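Heme peroxidase (Bacteroides thetaiotaomicron, PDB 2GVK) is a dye-decolorizing peroxidase that probably uses a bound heme to oxidise dyes and other substrates with hydrogen peroxide. Local coordinates at residues A[29-34]-A[106-111]; A[191-196]-A[291-296]. All coordinates share one frame; numbering follows the deposited sequence. Where two conformers were deposited one is given.

Contact 1 (A[29-34]-A[106-111]); sequences VYNLTD and PGDLLF. With EDO (1,2-ethanediol), chain G; EDO (1,2-ethanediol), chain I.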
ATOM      1  N   VAL A  29      27.950 -15.028   7.200  1.00 10.65           N
ATOM      2  CA  VAL A  29      29.348 -14.927   7.511  1.00 10.81           C
ATOM      3  C   VAL A  29      30.079 -16.043   6.783  1.00 10.66           C
ATOM      4  O   VAL A  29      29.704 -17.216   6.879  1.00 10.80           O
ATOM      5  CB  VAL A  29      29.612 -15.016   9.027  1.00 10.78           C
ATOM      6  CG1 VAL A  29      31.102 -15.026   9.322  1.00 12.32           C
ATOM      7  CG2 VAL A  29      28.944 -13.858   9.729  1.00 11.59           C
ATOM      8  N   TYR A  30      31.074 -15.648   6.001  1.00 10.56           N
ATOM      9  CA  TYR A  30      31.899 -16.563   5.239  1.00 10.59           C
ATOM     10  C   TYR A  30      33.316 -16.578   5.788  1.00 10.91           C
ATOM     11  O   TYR A  30      33.829 -15.544   6.225  1.00 10.90           O
ATOM     12  CB  TYR A  30      32.002 -16.090   3.799  1.00 10.74           C
ATOM     13  CG  TYR A  30      30.788 -16.299   2.920  1.00  9.76           C
ATOM     14  CD1 TYR A  30      30.332 -17.562   2.644  1.00 11.40           C
ATOM     15  CD2 TYR A  30      30.279 -15.247   2.158  1.00 10.72           C
ATOM     16  CE1 TYR A  30      29.310 -17.779   1.707  1.00 11.39           C
ATOM     17  CE2 TYR A  30      29.261 -15.455   1.235  1.00 11.23           C
ATOM     18  CZ  TYR A  30      28.784 -16.723   1.022  1.00 12.51           C
ATOM     19  OH  TYR A  30      27.823 -16.950   0.066  1.00 13.83           O
ATOM     20  N   ASN A  31      33.988 -17.718   5.661  1.00 11.33           N
ATOM     21  CA  ASN A  31      35.436 -17.768   5.763  1.00 11.51           C
ATOM     22  C   ASN A  31      36.023 -17.897   4.364  1.00 11.69           C
ATOM     23  O   ASN A  31      35.425 -18.507   3.494  1.00 11.53           O
ATOM     24  CB  ASN A  31      35.891 -18.955   6.594  1.00 11.58           C
ATOM     25  CG  ASN A  31      36.007 -18.635   8.073  1.00 13.77           C
ATOM     26  OD1 ASN A  31      35.903 -17.482   8.490  1.00 13.60           O
ATOM     27  ND2 ASN A  31      36.213 -19.682   8.886  1.00 16.16           N
ATOM     28  N   LEU A  32      37.194 -17.314   4.162  1.00 11.86           N
ATOM     29  CA  LEU A  32      37.916 -17.467   2.916  1.00 12.10           C
ATOM     30  C   LEU A  32      38.532 -18.843   2.823  1.00 12.63           C
ATOM     31  O   LEU A  32      38.977 -19.387   3.816  1.00 12.88           O
ATOM     32  CB  LEU A  32      39.033 -16.422   2.816  1.00 12.24           C
ATOM     33  CG  LEU A  32      38.605 -14.961   2.873  1.00 13.10           C
ATOM     34  CD1 LEU A  32      39.830 -14.085   2.868  1.00 14.91           C
ATOM     35  CD2 LEU A  32      37.687 -14.623   1.721  1.00 14.96           C
ATOM     36  N   THR A  33      38.623 -19.361   1.599  1.00 12.99           N
ATOM     37  CA  THR A  33      39.390 -20.579   1.326  1.00 13.69           C
ATOM     38  C   THR A  33      40.783 -20.221   0.824  1.00 14.48           C
ATOM     39  O   THR A  33      41.053 -19.071   0.478  1.00 14.12           O
ATOM     40  CB  THR A  33      38.730 -21.431   0.244  1.00 13.69           C
ATOM     41  OG1 THR A  33      38.831 -20.760  -1.028  1.00 14.41           O
ATOM     42  CG2 THR A  33      37.288 -21.696   0.571  1.00 13.71           C
ATOM     43  N   ASP A  34      41.623 -21.242   0.662  1.00 15.52           N
ATOM     44  CA  ASP A  34      42.986 -21.039   0.178  0.70 16.24           C
ATOM     45  C   ASP A  34      43.102 -21.264  -1.331  1.00 16.34           C
ATOM     46  O   ASP A  34      44.182 -21.512  -1.845  1.00 17.18           O
ATOM     47  CB  ASP A  34      43.955 -21.965   0.913  0.70 16.53           C
ATOM     48  CG  ASP A  34      44.359 -21.425   2.262  0.70 20.07           C
ATOM     49  OD1 ASP A  34      44.087 -20.237   2.540  0.70 25.18           O
ATOM     50  OD2 ASP A  34      44.990 -22.179   3.040  0.70 26.91           O
ATOM     51  N   PRO A 106      35.004 -17.214  14.520  1.00 12.39           N
ATOM     52  CA  PRO A 106      35.542 -16.874  13.195  1.00 12.17           C
ATOM     53  C   PRO A 106      34.592 -16.152  12.247  1.00 11.94           C
ATOM     54  O   PRO A 106      33.368 -16.222  12.388  1.00 11.92           O
ATOM     55  CB  PRO A 106      35.928 -18.260  12.611  1.00 12.21           C
ATOM     56  CG  PRO A 106      36.030 -19.155  13.804  1.00 12.91           C
ATOM     57  CD  PRO A 106      34.970 -18.667  14.728  1.00 12.63           C
ATOM     58  N   GLY A 107      35.180 -15.495  11.253  1.00 11.89           N
ATOM     59  CA  GLY A 107      34.415 -14.882  10.184  1.00 11.61           C
ATOM     60  C   GLY A 107      35.289 -13.930   9.417  1.00 11.24           C
ATOM     61  O   GLY A 107      35.933 -13.076  10.006  1.00 11.41           O
ATOM     62  N   ASP A 108      35.334 -14.097   8.093  1.00 10.75           N
ATOM     63  CA  ASP A 108      36.199 -13.270   7.237  1.00 10.64           C
ATOM     64  C   ASP A 108      35.407 -12.220   6.472  1.00 10.63           C
ATOM     65  O   ASP A 108      35.890 -11.115   6.265  1.00 10.84           O
ATOM     66  CB  ASP A 108      36.956 -14.139   6.250  1.00 10.52           C
ATOM     67  CG  ASP A 108      38.019 -15.031   6.923  1.00 11.98           C
ATOM     68  OD1 ASP A 108      38.559 -14.649   7.995  1.00 12.19           O
ATOM     69  OD2 ASP A 108      38.356 -16.097   6.341  1.00 13.22           O
ATOM     70  N   LEU A 109      34.210 -12.608   6.001  1.00 10.82           N
ATOM     71  CA  LEU A 109      33.312 -11.706   5.277  1.00 10.82           C
ATOM     72  C   LEU A 109      31.950 -11.717   5.922  1.00 10.72           C
ATOM     73  O   LEU A 109      31.437 -12.782   6.279  1.00 11.01           O
ATOM     74  CB  LEU A 109      33.153 -12.132   3.807  1.00 11.08           C
ATOM     75  CG  LEU A 109      34.388 -12.201   2.919  1.00 12.54           C
ATOM     76  CD1 LEU A 109      33.972 -12.649   1.521  1.00 14.07           C
ATOM     77  CD2 LEU A 109      35.142 -10.857   2.868  1.00 12.47           C
ATOM     78  N   LEU A 110      31.346 -10.533   6.040  1.00 10.59           N
ATOM     79  CA  LEU A 110      29.961 -10.396   6.490  1.00 10.66           C
ATOM     80  C   LEU A 110      29.112  -9.732   5.424  1.00 10.78           C
ATOM     81  O   LEU A 110      29.490  -8.696   4.876  1.00 10.90           O
ATOM     82  CB  LEU A 110      29.882  -9.550   7.777  1.00 11.05           C
ATOM     83  CG  LEU A 110      28.450  -9.146   8.239  1.00 11.67           C
ATOM     84  CD1 LEU A 110      27.669 -10.320   8.776  1.00 12.13           C
ATOM     85  CD2 LEU A 110      28.522  -8.038   9.272  1.00 13.88           C
ATOM     86  N   PHE A 111      27.960 -10.333   5.139  1.00 10.70           N
ATOM     87  CA  PHE A 111      26.930  -9.683   4.328  1.00 10.75           C
ATOM     88  C   PHE A 111      25.681  -9.559   5.146  1.00 10.75           C
ATOM     89  O   PHE A 111      25.206 -10.549   5.732  1.00 10.70           O
ATOM     90  CB  PHE A 111      26.652 -10.483   3.025  1.00 10.83           C
ATOM     91  CG  PHE A 111      27.801 -10.499   2.074  1.00 12.01           C
ATOM     92  CD1 PHE A 111      28.079  -9.405   1.295  1.00 11.72           C
ATOM     93  CD2 PHE A 111      28.646 -11.604   1.991  1.00 11.29           C
ATOM     94  CE1 PHE A 111      29.151  -9.410   0.416  1.00 10.03           C
ATOM     95  CE2 PHE A 111      29.729 -11.610   1.095  1.00 11.91           C
ATOM     96  CZ  PHE A 111      29.974 -10.523   0.322  1.00 10.54           C
TER
HETATM   97  C1  EDO G 322      30.247 -14.984  13.041  1.00 20.57           C
HETATM   98  O1  EDO G 322      29.974 -14.304  14.242  1.00 26.32           O
HETATM   99  C2  EDO G 322      30.201 -16.518  13.262  1.00 25.15           C
HETATM  100  O2  EDO G 322      31.400 -16.990  13.945  1.00 17.21           O
HETATM  101  C1  EDO I 324      39.837 -13.176  12.533  1.00 22.84           C
HETATM  102  O1  EDO I 324      40.394 -11.860  12.494  1.00 19.41           O
HETATM  103  C2  EDO I 324      38.323 -13.145  12.877  1.00 23.00           C
HETATM  104  O2  EDO I 324      37.598 -12.361  11.903  1.00 18.03           O
HETATM  105  O   HOH W   1      37.804 -16.123  10.275  1.00 21.18           O
HETATM  106  O   HOH W   2      39.598 -18.323   6.788  1.00 27.96           O

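Contact 2 (A[191-196]-A[291-296]); sequences QKYIHD and RLLDFS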
ATOM      1  N   GLN A 191      26.649 -10.733  17.046  1.00 11.03           N
ATOM      2  CA  GLN A 191      26.530 -11.847  17.988  1.00 11.10           C
ATOM      3  C   GLN A 191      25.221 -12.531  17.798  1.00 11.20           C
ATOM      4  O   GLN A 191      24.176 -11.874  17.809  1.00 11.70           O
ATOM      5  CB  GLN A 191      26.560 -11.365  19.438  1.00 11.24           C
ATOM      6  CG  GLN A 191      27.778 -10.739  19.891  1.00 11.85           C
ATOM      7  CD  GLN A 191      27.629 -10.202  21.302  1.00 12.07           C
ATOM      8  OE1 GLN A 191      26.856  -9.268  21.538  1.00 14.93           O
ATOM      9  NE2 GLN A 191      28.364 -10.801  22.257  1.00 12.48           N
ATOM     10  N   LYS A 192      25.249 -13.855  17.734  1.00 11.35           N
ATOM     11  CA  LYS A 192      24.018 -14.657  17.830  1.00 11.69           C
ATOM     12  C   LYS A 192      23.754 -15.011  19.286  1.00 11.44           C
ATOM     13  O   LYS A 192      24.635 -15.572  19.966  1.00 11.46           O
ATOM     14  CB  LYS A 192      24.130 -15.945  17.037  1.00 12.21           C
ATOM     15  CG  LYS A 192      23.982 -15.779  15.603  1.00 16.35           C
ATOM     16  CD  LYS A 192      24.296 -17.102  14.854  1.00 19.79           C
ATOM     17  CE  LYS A 192      23.208 -18.109  15.019  1.00 19.32           C
ATOM     18  NZ  LYS A 192      23.538 -19.393  14.271  1.00 22.48           N
ATOM     19  N   TYR A 193      22.559 -14.663  19.764  1.00 11.42           N
ATOM     20  CA  TYR A 193      22.109 -15.027  21.094  1.00 11.76           C
ATOM     21  C   TYR A 193      21.000 -16.067  21.017  1.00 12.18           C
ATOM     22  O   TYR A 193      20.078 -15.933  20.214  1.00 12.50           O
ATOM     23  CB  TYR A 193      21.569 -13.816  21.830  1.00 12.10           C
ATOM     24  CG  TYR A 193      22.615 -12.860  22.331  1.00 12.04           C
ATOM     25  CD1 TYR A 193      23.190 -13.026  23.593  1.00 12.49           C
ATOM     26  CD2 TYR A 193      23.011 -11.770  21.566  1.00 12.99           C
ATOM     27  CE1 TYR A 193      24.124 -12.104  24.086  1.00 12.27           C
ATOM     28  CE2 TYR A 193      23.958 -10.863  22.036  1.00 12.38           C
ATOM     29  CZ  TYR A 193      24.512 -11.040  23.302  1.00 13.43           C
ATOM     30  OH  TYR A 193      25.473 -10.134  23.777  1.00 12.51           O
ATOM     31  N   ILE A 194      21.113 -17.102  21.830  1.00 12.11           N
ATOM     32  CA  ILE A 194      20.038 -18.102  21.985  1.00 12.30           C
ATOM     33  C   ILE A 194      19.338 -17.855  23.308  1.00 12.51           C
ATOM     34  O   ILE A 194      19.990 -17.731  24.343  1.00 12.17           O
ATOM     35  CB  ILE A 194      20.597 -19.527  21.944  1.00 12.42           C
ATOM     36  CG1 ILE A 194      21.374 -19.757  20.624  1.00 14.20           C
ATOM     37  CG2 ILE A 194      19.477 -20.563  22.106  1.00 12.79           C
ATOM     38  CD1 ILE A 194      20.542 -19.583  19.373  1.00 16.03           C
ATOM     39  N   HIS A 195      18.010 -17.770  23.276  1.00 12.52           N
ATOM     40  CA  HIS A 195      17.234 -17.448  24.471  1.00 12.85           C
ATOM     41  C   HIS A 195      16.697 -18.657  25.158  1.00 13.35           C
ATOM     42  O   HIS A 195      16.406 -19.689  24.514  1.00 13.96           O
ATOM     43  CB  HIS A 195      16.075 -16.538  24.112  1.00 12.86           C
ATOM     44  CG  HIS A 195      16.496 -15.223  23.591  1.00 14.20           C
ATOM     45  ND1 HIS A 195      17.199 -14.310  24.356  1.00 14.56           N
ATOM     46  CD2 HIS A 195      16.373 -14.670  22.360  1.00 15.12           C
ATOM     47  CE1 HIS A 195      17.453 -13.242  23.626  1.00 14.33           C
ATOM     48  NE2 HIS A 195      16.981 -13.441  22.409  1.00 15.09           N
ATOM     49  N   ASP A 196      16.586 -18.553  26.489  1.00 12.75           N
ATOM     50  CA  ASP A 196      15.852 -19.513  27.302  1.00 12.86           C
ATOM     51  C   ASP A 196      14.439 -18.972  27.414  1.00 13.05           C
ATOM     52  O   ASP A 196      14.098 -18.260  28.355  1.00 12.77           O
ATOM     53  CB  ASP A 196      16.506 -19.638  28.675  1.00 12.86           C
ATOM     54  CG  ASP A 196      15.872 -20.721  29.543  1.00 15.71           C
ATOM     55  OD1 ASP A 196      14.753 -21.208  29.209  1.00 14.73           O
ATOM     56  OD2 ASP A 196      16.484 -21.059  30.598  1.00 17.99           O
ATOM     57  N   ARG A 291      21.114  -8.159  33.173  1.00 13.03           N
ATOM     58  CA  ARG A 291      20.175  -9.163  33.639  0.50 12.89           C
ATOM     59  C   ARG A 291      19.605  -9.995  32.471  1.00 12.80           C
ATOM     60  O   ARG A 291      19.250 -11.141  32.641  1.00 12.72           O
ATOM     61  CB  ARG A 291      19.054  -8.491  34.407  0.50 12.92           C
ATOM     62  CG  ARG A 291      17.991  -9.387  34.838  0.50 14.17           C
ATOM     63  CD  ARG A 291      18.285 -10.087  36.156  0.50 15.32           C
ATOM     64  NE  ARG A 291      17.037 -10.576  36.701  0.50 14.03           N
ATOM     65  CZ  ARG A 291      16.627 -11.831  36.657  0.50 14.53           C
ATOM     66  NH1 ARG A 291      17.442 -12.793  36.276  0.50 13.07           N
ATOM     67  NH2 ARG A 291      15.401 -12.133  37.082  0.50 16.04           N
ATOM     68  N   LEU A 292      19.557  -9.405  31.291  1.00 12.57           N
ATOM     69  CA  LEU A 292      19.041 -10.121  30.114  1.00 12.62           C
ATOM     70  C   LEU A 292      19.933 -11.295  29.747  1.00 12.50           C
ATOM     71  O   LEU A 292      19.473 -12.252  29.133  1.00 12.79           O
ATOM     72  CB  LEU A 292      18.876  -9.182  28.930  1.00 12.92           C
ATOM     73  CG  LEU A 292      18.211  -9.771  27.671  1.00 14.51           C
ATOM     74  CD1 LEU A 292      16.875 -10.446  27.976  1.00 14.25           C
ATOM     75  CD2 LEU A 292      18.034  -8.703  26.642  1.00 15.38           C
ATOM     76  N   LEU A 293      21.193 -11.259  30.174  1.00 12.43           N
ATOM     77  CA  LEU A 293      22.092 -12.395  29.938  1.00 12.56           C
ATOM     78  C   LEU A 293      21.724 -13.632  30.785  1.00 12.98           C
ATOM     79  O   LEU A 293      22.161 -14.730  30.487  1.00 13.27           O
ATOM     80  CB  LEU A 293      23.544 -12.013  30.180  1.00 12.61           C
ATOM     81  CG  LEU A 293      24.145 -11.007  29.192  1.00 11.95           C
ATOM     82  CD1 LEU A 293      25.575 -10.650  29.615  1.00 14.59           C
ATOM     83  CD2 LEU A 293      24.135 -11.526  27.771  1.00 14.72           C
ATOM     84  N   ASP A 294      20.848 -13.459  31.770  1.00 13.14           N
ATOM     85  CA  ASP A 294      20.329 -14.597  32.512  1.00 13.59           C
ATOM     86  C   ASP A 294      19.342 -15.403  31.629  1.00 13.79           C
ATOM     87  O   ASP A 294      18.928 -16.488  31.995  1.00 14.43           O
ATOM     88  CB  ASP A 294      19.634 -14.139  33.799  1.00 13.91           C
ATOM     89  CG  ASP A 294      20.613 -13.513  34.825  1.00 17.22           C
ATOM     90  OD1 ASP A 294      21.845 -13.737  34.726  1.00 21.79           O
ATOM     91  OD2 ASP A 294      20.143 -12.787  35.723  1.00 20.12           O
ATOM     92  N   PHE A 295      18.972 -14.846  30.473  1.00 13.40           N
ATOM     93  CA  PHE A 295      18.006 -15.481  29.583  1.00 13.29           C
ATOM     94  C   PHE A 295      18.515 -15.596  28.169  1.00 13.20           C
ATOM     95  O   PHE A 295      17.779 -16.031  27.271  1.00 13.09           O
ATOM     96  CB  PHE A 295      16.693 -14.690  29.588  1.00 13.43           C
ATOM     97  CG  PHE A 295      16.101 -14.538  30.920  1.00 12.94           C
ATOM     98  CD1 PHE A 295      15.255 -15.510  31.434  1.00 14.06           C
ATOM     99  CD2 PHE A 295      16.414 -13.437  31.715  1.00 12.53           C
ATOM    100  CE1 PHE A 295      14.726 -15.376  32.697  1.00 13.90           C
ATOM    101  CE2 PHE A 295      15.895 -13.313  32.980  1.00 14.25           C
ATOM    102  CZ  PHE A 295      15.043 -14.276  33.467  1.00 14.25           C
ATOM    103  N   SER A 296      19.778 -15.222  27.962  1.00 13.19           N
ATOM    104  CA  SER A 296      20.350 -15.106  26.615  1.00 13.65           C
ATOM    105  C   SER A 296      21.808 -15.535  26.610  1.00 14.11           C
ATOM    106  O   SER A 296      22.622 -14.950  27.309  1.00 14.76           O
ATOM    107  CB  SER A 296      20.265 -13.644  26.119  1.00 13.65           C
ATOM    108  OG  SER A 296      19.004 -13.064  26.401  1.00 14.20           O
TER

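Contact 1 (A[29-34]-A[106-111])
Tyr-30 and Leu-109 face each other as a hydrogen-bonded antiparallel pair, and the backbone bonds begin there. Tyr-30 N gives to Leu-109 O at 2.9 Å, while Tyr-30 O accepts two hydrogen bonds, from Leu-109 N and, at 2.8 Å, from Asp-108 N. Two successive amides on one carbonyl make a classic beta bulge.

The bulge turns Asp-108 toward the other strand. Its OD2 receives Leu-32 N through the anti lone pair at 2.8 Å, nearly straight at 167°, so a carboxylate stands where a backbone carbonyl would normally continue the ladder. Two waters complete the polar end: one donates to Asn-31 OD1 and Asp-108 OD1 and accepts from Gly-107 N, bridging amide and carboxylate; the second joins Asp-108 OD2 to Leu-32 O.

The apolar contacts fall on both faces. Val-29 CG2 meets Leu-110 CD1 at 3.9 Å; Val-29 CG1, anti to the backbone N (chi1 175°), presses on Gly-107 CA at a tight 3.4 Å, an approach that the lack of a side chain on Gly-107 allows. On the other face the rings of Tyr-30 and Phe-111 meet edge to edge, Tyr-30 CD2 to Phe-111 CE2 at 3.8 Å, and Leu-109 CB packs against Tyr-30 CB. This is a bulged antiparallel strand pair in the N-terminal half of the DyP beta-barrel fold.

Contact 2 (A[191-196]-A[291-296])
Phe-295 O is gripped by two donors from the strand: Asp-196 N at 2.9 Å, lying well above the carbonyl plane, and His-195 ND1 through a long, weak hydrogen bond at 3.4 Å. ND1 makes a second weak bond, bent to 123°, to Ser-296 OG near the imidazole plane. With NE2 on Thr-261 as well, the turn of the ring is probably restricted. Ser-296 OG sits beside its own backbone N (chi1 -44°), within reach of both ND1 and Leu-292 O, to which it donates at 2.9 Å; Phe-295 N reaches that carbonyl from the opposite face. Asp-196 also serves as N-cap of helix 197-201, its OD1 taking Ala-199 N.

Tyr-193 supplies the apolar side: its CE1 reaches Leu-293 CD2 at 3.7 Å and its CD1 lies 3.9 Å from Ser-296 CB, while its OH donates to Gln-191 OE1 at 2.8 Å. An alanine here would probably leave a gap beside Leu-293 and Gln-191 OE1 without this donor. His-195 and Ser-296 form an antiparallel non-hydrogen-bonded pair, the end of a strand pairing where a 3-10 turn feeds strand 296-306 into the C-terminal half of the DyP beta-barrel fold.

How the contacts relate
From the N terminus, strand 24-32 runs into contact 1, and the chain then goes through helix 38-59, strand 66-72 and helix 73-79 before 106-111 returns to close that loop. Strand 136-145 next takes the other flank of 24-32. Only later does strand 186-195 open contact 2; its loop carries strands 245-253 and 258-267 and helix 270-281, and 291-296 closes it. The two loops follow one another, neither nesting nor crossing, one in the N-terminal and one in the C-terminal half of the protein. Their centres lie 25 Å apart, yet both reach one antiparallel sheet, in which strands 109-115 and 296-306 flank strand 66-72, bringing the two halves together.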